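Local coordinates for amino acid ABC transporter, binding protein (PDB 3VV5) that binds the lysine analogue (S)-2-aminoethyl-L-cysteine (L-thialysine) as the periplasmic solute-binding component of an ABC transporter, consistent with a role in its uptake, at residues R27-E30 against E31-S35; Q82-D85 against T86-I89; E108-A112 against V113-N117; M219-A222 against K223-S227. All blocks are in the same frame, centred on the assembly; numbering follows the deposited sequence.

Contact 1: residues R27-E30 against E31-S35; sequences RSFE and EIKRS
The guanidinium of R27 carries I32 on one face and S35 at its edge. I32 CG1 sits 3.4 Å above the guanidinium plane, displaced toward the rim. At the edge, R27 NH2 donates to S35 OG at 2.9 Å, the hydroxyl oxygen lying only 12° out of the plane. A bend at chi3 (-71°) folds the R27 chain back over I32, and NH1 makes a salt bridge to D97, so the flat group is fixed by face, edge and charge together. The F29 ring runs alongside the aliphatic part of K33, F29 CZ to K33 CG 4.1 Å. At the start of the helix, S28 and E31 form a capping box: E31 N donates to S28 OG (3.3 Å), and S28 N returns a bond to E31 OE1 (3.1 Å), meeting it from above the carboxylate plane. The contact between S28 OG and E31 OE2 is weak. Regular helical bonds follow, from I32 N to S28 O and K33 N to F29 O. Helix 29-35 lies against helix 226-242, with F29 on A231 and R234 and I32 on L228, while K33 NZ reaches the backbone oxygens of L73 and G74 beside strand 76-81.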
loop_
_atom_site.group_PDB
_atom_site.type_symbol
_atom_site.label_atom_id
_atom_site.label_comp_id
_atom_site.label_asym_id
_atom_site.label_seq_id
_atom_site.Cartn_x
_atom_site.Cartn_y
_atom_site.Cartn_z
ATOM N N ARG A 27 4.662 -20.518 8.638
ATOM C CA ARG A 27 3.979 -21.742 8.238
ATOM C C ARG A 27 4.054 -21.948 6.728
ATOM O O ARG A 27 3.824 -21.029 5.956
ATOM C CB ARG A 27 2.510 -21.729 8.678
ATOM C CG ARG A 27 2.232 -21.381 10.147
ATOM C CD ARG A 27 0.773 -21.717 10.521
ATOM N NE ARG A 27 -0.176 -20.794 9.903
ATOM C CZ ARG A 27 -1.465 -21.053 9.684
ATOM N NH1 ARG A 27 -2.236 -20.132 9.117
ATOM N NH2 ARG A 27 -1.993 -22.226 10.021
ATOM N N SER A 28 4.364 -23.172 6.312
ATOM C CA SER A 28 4.346 -23.523 4.896
ATOM C C SER A 28 2.901 -23.616 4.413
ATOM O O SER A 28 1.971 -23.720 5.224
ATOM C CB SER A 28 5.017 -24.874 4.694
ATOM O OG SER A 28 4.097 -25.879 5.079
ATOM N N PHE A 29 2.719 -23.628 3.093
ATOM C CA PHE A 29 1.384 -23.664 2.506
ATOM C C PHE A 29 0.590 -24.903 2.923
ATOM O O PHE A 29 -0.610 -24.820 3.212
ATOM C CB PHE A 29 1.442 -23.588 0.974
ATOM C CG PHE A 29 0.091 -23.708 0.329
ATOM C CD1 PHE A 29 -0.864 -22.714 0.509
ATOM C CD2 PHE A 29 -0.244 -24.838 -0.417
ATOM C CE1 PHE A 29 -2.148 -22.828 -0.048
ATOM C CE2 PHE A 29 -1.502 -24.969 -0.993
ATOM C CZ PHE A 29 -2.468 -23.960 -0.803
ATOM N N GLU A 30 1.265 -26.051 2.898
ATOM C CA GLU A 30 0.689 -27.322 3.328
ATOM C C GLU A 30 0.158 -27.247 4.791
ATOM O O GLU A 30 -0.967 -27.683 5.096
ATOM C CB GLU A 30 1.699 -28.476 3.092
ATOM C CG GLU A 30 3.237 -28.135 3.273
ATOM C CD GLU A 30 4.036 -27.996 1.944
ATOM O OE1 GLU A 30 3.937 -28.884 1.070
ATOM O OE2 GLU A 30 4.791 -27.018 1.777
ATOM N N GLU A 31 0.943 -26.636 5.666
ATOM C CA GLU A 31 0.538 -26.382 7.055
ATOM C C GLU A 31 -0.660 -25.437 7.191
ATOM O O GLU A 31 -1.571 -25.707 7.962
ATOM C CB GLU A 31 1.711 -25.853 7.858
ATOM C CG GLU A 31 2.737 -26.930 8.178
ATOM C CD GLU A 31 4.163 -26.437 8.059
ATOM O OE1 GLU A 31 4.462 -25.333 8.574
ATOM O OE2 GLU A 31 4.982 -27.162 7.439
ATOM N N ILE A 32 -0.651 -24.340 6.437
ATOM C CA ILE A 32 -1.784 -23.412 6.397
ATOM C C ILE A 32 -3.022 -24.149 5.886
ATOM O O ILE A 32 -4.073 -24.088 6.496
ATOM C CB ILE A 32 -1.439 -22.153 5.554
ATOM C CG1 ILE A 32 -0.352 -21.337 6.274
ATOM C CG2 ILE A 32 -2.681 -21.297 5.312
ATOM C CD1 ILE A 32 0.578 -20.511 5.387
ATOM N N LYS A 33 -2.865 -24.886 4.794
ATOM C CA LYS A 33 -3.930 -25.701 4.206
ATOM C C LYS A 33 -4.723 -26.542 5.224
ATOM O O LYS A 33 -5.952 -26.463 5.319
ATOM C CB LYS A 33 -3.309 -26.640 3.177
ATOM C CG LYS A 33 -3.992 -26.746 1.829
ATOM C CD LYS A 33 -5.500 -26.959 1.895
ATOM C CE LYS A 33 -6.218 -25.655 1.582
ATOM N NZ LYS A 33 -7.464 -25.874 0.805
ATOM N N ARG A 34 -4.009 -27.360 5.974
ATOM C CA ARG A 34 -4.650 -28.271 6.912
ATOM C C ARG A 34 -5.366 -27.530 8.051
ATOM O O ARG A 34 -6.359 -28.024 8.587
ATOM C CB ARG A 34 -3.633 -29.265 7.455
ATOM C CG ARG A 34 -2.412 -28.642 8.086
ATOM C CD ARG A 34 -2.569 -28.428 9.591
ATOM N NE ARG A 34 -1.500 -27.596 10.152
ATOM C CZ ARG A 34 -0.218 -27.957 10.210
ATOM N NH1 ARG A 34 0.181 -29.128 9.710
ATOM N NH2 ARG A 34 0.674 -27.139 10.754
ATOM N N SER A 35 -4.875 -26.346 8.403
ATOM C CA SER A 35 -5.524 -25.560 9.451
ATOM C C SER A 35 -6.807 -24.946 8.920
ATOM O O SER A 35 -7.721 -24.671 9.689
ATOM C CB SER A 35 -4.593 -24.503 10.041
ATOM O OG SER A 35 -4.492 -23.373 9.187
#

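Contact 2: residues Q82-D85 against T86-I89; sequences QSFD and TLLI. With SLZ (L-thialysine), chain C.
T86 and L87 each bond back three residues, to S83 and F84, which gives a tight turn leading into helix 87-92. T86 N donates to S83 O at 3.0 Å and L87 N to F84 O at 3.1 Å; the donors stand 47° and 52° out of the respective carbonyl planes. The T86 hydroxyl adds a second bond to S83 O, from OG1 at 2.8 Å, this time in the carbonyl plane and on a lone pair. That grip depends on chi1 of T86 (76°), which holds OG1 between the backbone N and the carbonyl carbon. One carbonyl is held by two donors of the same residue, approaching in different directions. S83 OG reaches D85 OD1 on the syn side of the carboxylate and is also bonded to Q169. A water extends the network, donating to D85 O at 2.7 Å and accepting from I89 N. The apolar side belongs to F84 and L87, F84 CD1 lying 4.1 Å from L87 CD1, with L87 CD2 also against Q82 CB. F84 belongs to the ligand pocket: the thialysine sulfur lies over one ring face, 4.2 Å above its plane and toward the rim, and ligand CD comes to 3.2 Å from F84 CE1. The ring also stacks with H103. Chemically the turn is divided: the T86 hydroxyl and a water tie backbone groups of the turn, and the S83 hydroxyl holds the D85 carboxylate, while F84 offers the thioether and its neighbouring methylenes an aromatic, uncharged surface, the ligand's polar atoms finding partners such as A101, S102 and E215.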
loop_
_atom_site.group_PDB
_atom_site.type_symbol
_atom_site.label_atom_id
_atom_site.label_comp_id
_atom_site.label_asym_id
_atom_site.label_seq_id
_atom_site.Cartn_x
_atom_site.Cartn_y
_atom_site.Cartn_z
ATOM N N GLN A 82 -2.531 -3.817 11.615
ATOM C CA GLN A 82 -1.474 -3.297 12.498
ATOM C C GLN A 82 -0.856 -2.044 11.900
ATOM O O GLN A 82 -0.966 -1.799 10.699
ATOM C CB GLN A 82 -0.346 -4.344 12.641
ATOM C CG GLN A 82 -0.738 -5.676 13.287
ATOM C CD GLN A 82 -0.778 -5.582 14.805
ATOM O OE1 GLN A 82 -1.848 -5.507 15.416
ATOM N NE2 GLN A 82 0.395 -5.571 15.419
ATOM N N SER A 83 -0.135 -1.281 12.717
ATOM C CA SER A 83 0.590 -0.117 12.206
ATOM C C SER A 83 1.505 -0.493 11.024
ATOM O O SER A 83 2.206 -1.513 11.076
ATOM C CB SER A 83 1.374 0.545 13.349
ATOM O OG SER A 83 2.031 1.714 12.886
ATOM N N PHE A 84 1.479 0.306 9.949
ATOM C CA PHE A 84 2.206 -0.032 8.731
ATOM C C PHE A 84 3.681 -0.408 8.975
ATOM O O PHE A 84 4.142 -1.442 8.473
ATOM C CB PHE A 84 2.115 1.079 7.664
ATOM C CG PHE A 84 2.896 0.774 6.402
ATOM C CD1 PHE A 84 2.431 -0.163 5.478
ATOM C CD2 PHE A 84 4.115 1.399 6.151
ATOM C CE1 PHE A 84 3.161 -0.465 4.312
ATOM C CE2 PHE A 84 4.862 1.108 4.986
ATOM C CZ PHE A 84 4.383 0.174 4.059
ATOM N N ASP A 85 4.392 0.430 9.739
ATOM C CA ASP A 85 5.853 0.262 9.925
ATOM C C ASP A 85 6.244 -1.005 10.693
ATOM O O ASP A 85 7.425 -1.368 10.771
ATOM C CB ASP A 85 6.494 1.510 10.560
ATOM C CG ASP A 85 5.969 1.818 11.988
ATOM O OD1 ASP A 85 4.930 1.286 12.401
ATOM O OD2 ASP A 85 6.595 2.644 12.686
ATOM N N THR A 86 5.244 -1.689 11.236
ATOM C CA THR A 86 5.480 -2.914 11.992
ATOM C C THR A 86 5.277 -4.179 11.167
ATOM O O THR A 86 5.624 -5.277 11.629
ATOM C CB THR A 86 4.530 -3.053 13.207
ATOM O OG1 THR A 86 3.216 -3.456 12.768
ATOM C CG2 THR A 86 4.453 -1.757 14.020
ATOM N N LEU A 87 4.710 -4.045 9.968
ATOM C CA LEU A 87 4.165 -5.210 9.244
ATOM C C LEU A 87 5.216 -6.209 8.759
ATOM O O LEU A 87 5.049 -7.390 8.971
ATOM C CB LEU A 87 3.248 -4.792 8.073
ATOM C CG LEU A 87 1.865 -4.221 8.407
ATOM C CD1 LEU A 87 1.241 -3.665 7.139
ATOM C CD2 LEU A 87 0.941 -5.275 9.062
ATOM N N LEU A 88 6.285 -5.743 8.116
ATOM C CA LEU A 88 7.290 -6.680 7.603
ATOM C C LEU A 88 8.026 -7.396 8.740
ATOM O O LEU A 88 8.286 -8.598 8.663
ATOM C CB LEU A 88 8.265 -6.001 6.640
ATOM C CG LEU A 88 7.621 -5.384 5.384
ATOM C CD1 LEU A 88 8.702 -4.832 4.462
ATOM C CD2 LEU A 88 6.693 -6.389 4.662
ATOM N N ILE A 89 8.317 -6.659 9.808
ATOM C CA ILE A 89 8.948 -7.250 10.990
ATOM C C ILE A 89 8.066 -8.327 11.608
ATOM O O ILE A 89 8.523 -9.447 11.846
ATOM C CB ILE A 89 9.380 -6.163 12.007
ATOM C CG1 ILE A 89 10.487 -5.327 11.352
ATOM C CG2 ILE A 89 9.887 -6.798 13.313
ATOM C CD1 ILE A 89 10.863 -4.057 12.087
HETATM N N SLZ C . 3.518 2.423 -1.211
HETATM C CA SLZ C . 3.851 2.675 0.209
HETATM C CB SLZ C . 2.893 1.888 1.145
HETATM S SG SLZ C . 1.587 2.775 2.068
HETATM C CD SLZ C . 0.873 1.294 2.868
HETATM C CE SLZ C . -0.216 1.512 3.923
HETATM N NZ SLZ C . -1.077 0.319 3.951
HETATM C C SLZ C . 5.241 2.075 0.402
HETATM O O SLZ C . 5.951 2.530 1.313
HETATM O OXT SLZ C . 5.571 1.153 -0.379
HETATM O O HOH W 1 8.226 -3.621 9.450
#

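Contact 3: residues E108-A112 against V113-N117; sequences ERARA and VDFTN. With SLZ (L-thialysine), chain C.
R109 and F115 both start with CG anti to their carbonyl carbon, and F115 (chi1 -78°) thereby turns its ring back against the last helical turn, at R109 and A110. The ring meets R109 edge-first, CZ lying 3.7 Å from R109 CB, while F115 CD1 touches A110 CB at 4.1 Å. V113 CG2 lies over one face of the same ring, toward its rim. Beyond CG the R109 chain runs extended to NE (chi3 180°), carrying the guanidinium clear of F115 and into the pocket. There it meets the thialysine carboxylate through two bonds: NH1 to OXT at 2.8 Å and NH2 to O at 2.9 Å. The ligand carboxyl carbon lies at the guanidinium edge, in its plane, as a bidentate pairing requires. The backbone oxygens of G104 and G149 take further N-H groups of NH1 and NH2, which should fix the rotation of the group. V113, the first residue to leave helical phi/psi, still donates its N to R109 O at 2.9 Å. Helix 107-112 and strand 113-115 then diverge at 107°, the strand pairing with strand 206-222. An arginine clasping the ligand's alpha-carboxylate is a hallmark of amino-acid-binding members of solute-binding protein family 3.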
loop_
_atom_site.group_PDB
_atom_site.type_symbol
_atom_site.label_atom_id
_atom_site.label_comp_id
_atom_site.label_asym_id
_atom_site.label_seq_id
_atom_site.Cartn_x
_atom_site.Cartn_y
_atom_site.Cartn_z
ATOM N N GLU A 108 16.102 -2.989 -0.309
ATOM C CA GLU A 108 16.202 -3.238 1.130
ATOM C C GLU A 108 15.097 -4.125 1.655
ATOM O O GLU A 108 15.347 -5.044 2.458
ATOM C CB GLU A 108 16.217 -1.906 1.909
ATOM C CG GLU A 108 17.590 -1.230 1.917
ATOM C CD GLU A 108 17.560 0.254 1.529
ATOM O OE1 GLU A 108 16.750 1.030 2.099
ATOM O OE2 GLU A 108 18.361 0.643 0.638
ATOM N N ARG A 109 13.863 -3.852 1.220
ATOM C CA ARG A 109 12.738 -4.686 1.636
ATOM C C ARG A 109 12.818 -6.102 1.041
ATOM O O ARG A 109 12.427 -7.049 1.707
ATOM C CB ARG A 109 11.402 -4.063 1.251
ATOM C CG ARG A 109 10.951 -2.883 2.094
ATOM C CD ARG A 109 9.767 -2.201 1.408
ATOM N NE ARG A 109 9.259 -1.050 2.158
ATOM C CZ ARG A 109 8.260 -0.273 1.754
ATOM N NH1 ARG A 109 7.644 -0.524 0.601
ATOM N NH2 ARG A 109 7.867 0.759 2.508
ATOM N N ALA A 110 13.283 -6.221 -0.206
ATOM C CA ALA A 110 13.390 -7.516 -0.900
ATOM C C ALA A 110 14.412 -8.466 -0.250
ATOM O O ALA A 110 14.312 -9.686 -0.388
ATOM C CB ALA A 110 13.705 -7.323 -2.364
ATOM N N ARG A 111 15.393 -7.895 0.436
ATOM C CA ARG A 111 16.266 -8.673 1.315
ATOM C C ARG A 111 15.529 -9.176 2.549
ATOM O O ARG A 111 15.610 -10.369 2.883
ATOM C CB ARG A 111 17.468 -7.841 1.750
ATOM C CG ARG A 111 18.330 -7.382 0.613
ATOM C CD ARG A 111 19.683 -6.944 1.154
ATOM N NE ARG A 111 20.167 -5.729 0.505
ATOM C CZ ARG A 111 20.020 -4.508 1.013
ATOM N NH1 ARG A 111 19.405 -4.332 2.183
ATOM N NH2 ARG A 111 20.491 -3.459 0.357
ATOM N N ALA A 112 14.792 -8.279 3.206
ATOM C CA ALA A 112 14.110 -8.589 4.455
ATOM C C ALA A 112 12.981 -9.631 4.320
ATOM O O ALA A 112 12.802 -10.482 5.199
ATOM C CB ALA A 112 13.577 -7.282 5.112
ATOM N N VAL A 113 12.205 -9.541 3.241
ATOM C CA VAL A 113 11.065 -10.446 3.037
ATOM C C VAL A 113 11.117 -11.005 1.614
ATOM O O VAL A 113 11.890 -10.512 0.778
ATOM C CB VAL A 113 9.685 -9.726 3.323
ATOM C CG1 VAL A 113 9.563 -9.290 4.805
ATOM C CG2 VAL A 113 9.477 -8.549 2.385
ATOM N N ASP A 114 10.313 -12.032 1.327
ATOM C CA ASP A 114 10.160 -12.491 -0.056
ATOM C C ASP A 114 8.875 -11.901 -0.655
ATOM O O ASP A 114 7.788 -12.124 -0.124
ATOM C CB ASP A 114 10.117 -14.020 -0.137
ATOM C CG ASP A 114 11.499 -14.654 -0.068
ATOM O OD1 ASP A 114 12.453 -14.113 -0.678
ATOM O OD2 ASP A 114 11.622 -15.695 0.601
ATOM N N PHE A 115 9.014 -11.146 -1.744
ATOM C CA PHE A 115 7.856 -10.531 -2.422
ATOM C C PHE A 115 7.312 -11.465 -3.490
ATOM O O PHE A 115 8.094 -12.138 -4.178
ATOM C CB PHE A 115 8.247 -9.230 -3.125
ATOM C CG PHE A 115 8.388 -8.043 -2.204
ATOM C CD1 PHE A 115 9.612 -7.387 -2.101
ATOM C CD2 PHE A 115 7.286 -7.563 -1.465
ATOM C CE1 PHE A 115 9.765 -6.281 -1.263
ATOM C CE2 PHE A 115 7.428 -6.469 -0.651
ATOM C CZ PHE A 115 8.674 -5.831 -0.542
ATOM N N THR A 116 5.980 -11.487 -3.638
ATOM C CA THR A 116 5.334 -12.142 -4.762
ATOM C C THR A 116 5.575 -11.288 -6.029
ATOM O O THR A 116 6.100 -10.150 -5.954
ATOM C CB THR A 116 3.805 -12.249 -4.525
ATOM O OG1 THR A 116 3.259 -10.919 -4.405
ATOM C CG2 THR A 116 3.526 -13.008 -3.239
ATOM N N ASN A 117 5.202 -11.823 -7.185
ATOM C CA ASN A 117 4.946 -10.959 -8.346
ATOM C C ASN A 117 4.000 -9.797 -7.927
ATOM O O ASN A 117 3.108 -9.997 -7.081
ATOM C CB ASN A 117 4.286 -11.782 -9.457
ATOM C CG ASN A 117 5.239 -12.778 -10.094
ATOM O OD1 ASN A 117 6.442 -12.514 -10.226
ATOM N ND2 ASN A 117 4.707 -13.945 -10.480
HETATM N N SLZ C . 3.518 2.423 -1.211
HETATM C CA SLZ C . 3.851 2.675 0.209
HETATM C CB SLZ C . 2.893 1.888 1.145
HETATM S SG SLZ C . 1.587 2.775 2.068
HETATM C CD SLZ C . 0.873 1.294 2.868
HETATM C CE SLZ C . -0.216 1.512 3.923
HETATM N NZ SLZ C . -1.077 0.319 3.951
HETATM C C SLZ C . 5.241 2.075 0.402
HETATM O O SLZ C . 5.951 2.530 1.313
HETATM O OXT SLZ C . 5.571 1.153 -0.379
#

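Contact 4: residues M219-A222 against K223-S227; sequences MAVA and KGNKS
K223 is the second residue of the type II turn A222-N225, which is closed by a bond from N225 N to A222 O; its chain turns away from A222 to place NZ on A110 O and in a salt bridge with D114. G224 comes next with a phi of 86°, the positive value expected of the third residue of such a turn and well suited to glycine; its N donates to D114 OD2. N225 completes the turn, its N bonding to A222 O at 2.9 Å, with an N-H...O angle of 158°. The side chain of N225 crosses that of V221 at about a right angle, CB to V221 CG1 at 3.6 Å, and V221 CG1 also lies 3.4 Å from N225 O. With CG anti to the backbone N (chi1 -169°), the amide of N225 is sent along two routes. Its ND2 donates to R27 O and to a water at 2.9 Å, and that water in turn accepts from A222 N at 3.0 Å, bridging A222 and N225. Its OD1 caps the helix by accepting from L228 N. N225 is also the centre of an inverse gamma turn, in which K226 N makes a weak bond to G224 O. K226 sends NZ to D114, whose carboxylate therefore faces two lysines and would probably stay ionised. S227, in the first turn of the helix, has its OG bonded to F29 N and E30 OE2. Strand 206-222 thus passes into helix 226-242 through a type II turn whose last residue doubles as an asparagine N-cap.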
loop_
_atom_site.group_PDB
_atom_site.type_symbol
_atom_site.label_atom_id
_atom_site.label_comp_id
_atom_site.label_asym_id
_atom_site.label_seq_id
_atom_site.Cartn_x
_atom_site.Cartn_y
_atom_site.Cartn_z
ATOM N N MET A 219 2.698 -8.441 -2.502
ATOM C CA MET A 219 2.437 -9.146 -1.258
ATOM C C MET A 219 3.771 -9.662 -0.775
ATOM O O MET A 219 4.698 -9.787 -1.566
ATOM C CB MET A 219 1.518 -10.350 -1.492
ATOM C CG MET A 219 0.067 -10.003 -1.760
ATOM S SD MET A 219 -0.825 -11.468 -2.314
ATOM C CE MET A 219 -0.331 -11.517 -4.045
ATOM N N ALA A 220 3.871 -9.935 0.520
ATOM C CA ALA A 220 5.131 -10.385 1.101
ATOM C C ALA A 220 4.887 -11.574 1.990
ATOM O O ALA A 220 3.845 -11.703 2.638
ATOM C CB ALA A 220 5.826 -9.250 1.908
ATOM N N VAL A 221 5.887 -12.432 2.013
ATOM C CA VAL A 221 5.903 -13.628 2.806
ATOM C C VAL A 221 7.173 -13.527 3.683
ATOM O O VAL A 221 8.077 -12.772 3.353
ATOM C CB VAL A 221 5.880 -14.760 1.764
ATOM C CG1 VAL A 221 7.137 -15.573 1.718
ATOM C CG2 VAL A 221 4.558 -15.532 1.769
ATOM N N ALA A 222 7.234 -14.241 4.808
ATOM C CA ALA A 222 8.461 -14.278 5.618
ATOM C C ALA A 222 9.638 -14.771 4.771
ATOM O O ALA A 222 9.467 -15.660 3.945
ATOM C CB ALA A 222 8.270 -15.183 6.830
ATOM N N LYS A 223 10.827 -14.200 4.971
ATOM C CA LYS A 223 11.965 -14.518 4.113
ATOM C C LYS A 223 12.205 -16.034 4.142
ATOM O O LYS A 223 12.206 -16.642 5.209
ATOM C CB LYS A 223 13.223 -13.727 4.530
ATOM C CG LYS A 223 14.510 -14.042 3.734
ATOM C CD LYS A 223 14.342 -13.891 2.224
ATOM C CE LYS A 223 14.771 -12.530 1.717
ATOM N NZ LYS A 223 14.681 -12.404 0.238
ATOM N N GLY A 224 12.331 -16.643 2.965
ATOM C CA GLY A 224 12.524 -18.099 2.882
ATOM C C GLY A 224 11.270 -18.963 2.888
ATOM O O GLY A 224 11.362 -20.197 2.807
ATOM N N ASN A 225 10.088 -18.351 3.030
ATOM C CA ASN A 225 8.839 -19.127 2.974
ATOM C C ASN A 225 8.413 -19.374 1.524
ATOM O O ASN A 225 7.347 -18.897 1.064
ATOM C CB ASN A 225 7.709 -18.477 3.811
ATOM C CG ASN A 225 6.492 -19.398 3.978
ATOM O OD1 ASN A 225 6.439 -20.503 3.426
ATOM N ND2 ASN A 225 5.518 -18.942 4.749
ATOM N N LYS A 226 9.250 -20.134 0.807
ATOM C CA LYS A 226 9.062 -20.364 -0.634
ATOM C C LYS A 226 7.797 -21.180 -0.917
ATOM O O LYS A 226 7.198 -21.050 -1.977
ATOM C CB LYS A 226 10.316 -21.013 -1.254
ATOM C CG LYS A 226 11.566 -20.096 -1.290
ATOM C CD LYS A 226 11.363 -18.914 -2.280
ATOM C CE LYS A 226 12.627 -18.064 -2.549
ATOM N NZ LYS A 226 13.305 -17.554 -1.310
ATOM N N SER A 227 7.391 -22.015 0.041
ATOM C CA SER A 227 6.148 -22.781 -0.052
ATOM C C SER A 227 4.930 -21.859 -0.219
ATOM O O SER A 227 4.181 -21.964 -1.209
ATOM C CB SER A 227 5.982 -23.660 1.201
ATOM O OG SER A 227 4.778 -24.384 1.107
HETATM O O HOH W 2 5.301 -16.269 5.876
#

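How the contacts relate
The four contacts differ in depth and chemistry. Contact 4 is buried, contacts 1 and 2 partly so, and contact 3 lies near the surface. Contacts 1, 2 and 4 all lead into helices; 1 and 4 have side-chain N-caps, one a serine-glutamate box and the other an asparagine, and the two touch at those ends, remote from the ligand. Contacts 2 and 3 both touch thialysine, but F84 serves it by apolar contact and R109 by charge; they meet where L88 packs on R109 and V113. Contacts 3 and 4, with centres about 8 Å apart, share one sheet through neighbouring strands 113-115 and 206-222, and salt bridges from K223 and K226 to D114 join them.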